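Local coordinates for Iron(III) ABC transporter, periplasmic iron-compound-binding protein (Vibrio cholerae, PDB 3TEF), which probably binds iron(III)-loaded catecholate siderophores in the periplasm and delivers them to an ABC transporter for iron uptake, at residues T117-W121 / S265-T270. Sequence-based numbering, arbitrary orientation.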
loop_
_atom_site.group_PDB
_atom_site.type_symbol
_atom_site.label_atom_id
_atom_site.label_comp_id
_atom_site.label_asym_id
_atom_site.label_seq_id
_atom_site.Cartn_x
_atom_site.Cartn_y
_atom_site.Cartn_z
ATOM N N THR A 117 -8.037 1.697 -5.435
ATOM C CA THR A 117 -7.133 2.827 -5.251
ATOM C C THR A 117 -7.606 4.063 -6.038
ATOM O O THR A 117 -7.571 5.180 -5.533
ATOM C CB THR A 117 -5.693 2.432 -5.626
ATOM O OG1 THR A 117 -5.211 1.463 -4.685
ATOM C CG2 THR A 117 -4.764 3.660 -5.627
ATOM N N GLN A 118 -8.068 3.853 -7.266
ATOM C CA GLN A 118 -8.691 4.933 -8.039
ATOM C C GLN A 118 -9.783 5.646 -7.272
ATOM O O GLN A 118 -9.868 6.874 -7.289
ATOM C CB GLN A 118 -9.325 4.383 -9.315
ATOM C CG GLN A 118 -8.330 3.996 -10.369
ATOM C CD GLN A 118 -9.033 3.368 -11.557
ATOM O OE1 GLN A 118 -9.919 3.978 -12.161
ATOM N NE2 GLN A 118 -8.677 2.129 -11.869
ATOM N N GLN A 119 -10.657 4.873 -6.626
ATOM C CA GLN A 119 -11.713 5.475 -5.837
ATOM C C GLN A 119 -11.152 6.251 -4.656
ATOM O O GLN A 119 -11.706 7.281 -4.292
ATOM C CB GLN A 119 -12.734 4.434 -5.360
ATOM C CG GLN A 119 -13.981 5.059 -4.759
ATOM C CD GLN A 119 -14.624 6.068 -5.695
ATOM O OE1 GLN A 119 -14.915 5.756 -6.853
ATOM N NE2 GLN A 119 -14.824 7.288 -5.213
ATOM N N GLN A 120 -10.058 5.768 -4.054
ATOM C CA GLN A 120 -9.486 6.485 -2.920
ATOM C C GLN A 120 -8.969 7.845 -3.388
ATOM O O GLN A 120 -9.155 8.859 -2.695
ATOM C CB GLN A 120 -8.342 5.707 -2.234
ATOM C CG GLN A 120 -8.654 4.256 -1.864
ATOM C CD GLN A 120 -9.994 4.099 -1.140
ATOM O OE1 GLN A 120 -10.956 3.559 -1.696
ATOM N NE2 GLN A 120 -10.053 4.557 0.094
ATOM N N TRP A 121 -8.301 7.875 -4.544
ATOM C CA TRP A 121 -7.827 9.156 -5.063
ATOM C C TRP A 121 -9.011 10.043 -5.456
ATOM O O TRP A 121 -9.011 11.243 -5.190
ATOM C CB TRP A 121 -6.869 8.981 -6.249
ATOM C CG TRP A 121 -5.628 8.166 -5.969
ATOM C CD1 TRP A 121 -5.228 7.636 -4.765
ATOM C CD2 TRP A 121 -4.638 7.783 -6.926
ATOM N NE1 TRP A 121 -4.045 6.948 -4.927
ATOM C CE2 TRP A 121 -3.665 7.018 -6.250
ATOM C CE3 TRP A 121 -4.482 8.009 -8.303
ATOM C CZ2 TRP A 121 -2.550 6.481 -6.897
ATOM C CZ3 TRP A 121 -3.373 7.472 -8.951
ATOM C CH2 TRP A 121 -2.426 6.716 -8.251
ATOM N N SER A 265 -1.957 2.373 -1.287
ATOM C CA SER A 265 -2.719 3.256 -2.160
ATOM C C SER A 265 -2.118 4.660 -2.322
ATOM O O SER A 265 -2.771 5.566 -2.832
ATOM C CB SER A 265 -4.196 3.321 -1.743
ATOM O OG SER A 265 -4.835 2.062 -1.946
ATOM N N GLY A 266 -0.858 4.835 -1.924
ATOM C CA GLY A 266 -0.213 6.112 -2.139
ATOM C C GLY A 266 -0.072 6.399 -3.622
ATOM O O GLY A 266 -0.086 5.479 -4.445
ATOM N N VAL A 267 0.062 7.674 -3.966
ATOM C CA VAL A 267 0.380 8.046 -5.349
ATOM C C VAL A 267 1.805 7.623 -5.738
ATOM O O VAL A 267 1.999 6.867 -6.703
ATOM C CB VAL A 267 0.120 9.544 -5.598
ATOM C CG1 VAL A 267 0.669 9.992 -6.962
ATOM C CG2 VAL A 267 -1.383 9.847 -5.458
ATOM N N LYS A 268 2.794 8.071 -4.972
ATOM C CA LYS A 268 4.181 7.692 -5.240
ATOM C C LYS A 268 4.336 6.186 -5.088
ATOM O O LYS A 268 5.070 5.548 -5.839
ATOM C CB LYS A 268 5.148 8.401 -4.289
ATOM C CG LYS A 268 5.044 9.916 -4.300
ATOM C CD LYS A 268 5.241 10.474 -5.678
ATOM C CE LYS A 268 5.349 11.991 -5.646
ATOM N NZ LYS A 268 5.975 12.514 -6.897
ATOM N N ALA A 269 3.615 5.615 -4.122
ATOM C CA ALA A 269 3.680 4.184 -3.891
ATOM C C ALA A 269 3.231 3.414 -5.119
ATOM O O ALA A 269 3.889 2.462 -5.547
ATOM C CB ALA A 269 2.819 3.805 -2.667
ATOM N N THR A 270 2.120 3.849 -5.703
ATOM C CA THR A 270 1.551 3.158 -6.847
ATOM C C THR A 270 2.460 3.321 -8.053
ATOM O O THR A 270 2.652 2.385 -8.817
ATOM C CB THR A 270 0.130 3.647 -7.148
ATOM O OG1 THR A 270 -0.701 3.387 -6.012
ATOM C CG2 THR A 270 -0.426 2.915 -8.359
#
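S265 meets the 117-121 helix turn through both its hydroxyl and its carbonyl. Its OG donates to T117 OG1 at 2.8 Å, and T117 OG1 in turn hydrogen-bonds to the carbonyl of Y113, one turn earlier in the helix. S265 O takes the indole N-H of W121, with NE1 2.8 Å away; the bond is almost straight (175°) and lies in the ring plane, though the donor is tilted from the carbonyl plane. G266, at the N-cap position, sets its carbonyl oxygen near the indole edge, 3.6 Å from W121 CZ2. V267 then lays CG2 over one face of the indole, 4.0 Å from the centroid of the six-membered ring, in a CH-pi contact; T117 CG2 lies over the opposite face. With CG placed anti to the carbonyl carbon (chi1 -59°), the W121 ring reaches across to this turn. T270 closes the sequence: its OG1 donates to G266 O at 2.7 Å, adding to the bond from T270 N, and approaches W121 CZ2 at 3.7 Å. D31 of helix 27-35 accepts from the amides of K268 and A269. The buried contact packs helix 113-128 and the start of helix 267-279 against helix 131-154, whose V134 and I138 touch W121; this long helix links the two lobes, as is characteristic of siderophore-binding proteins of the family.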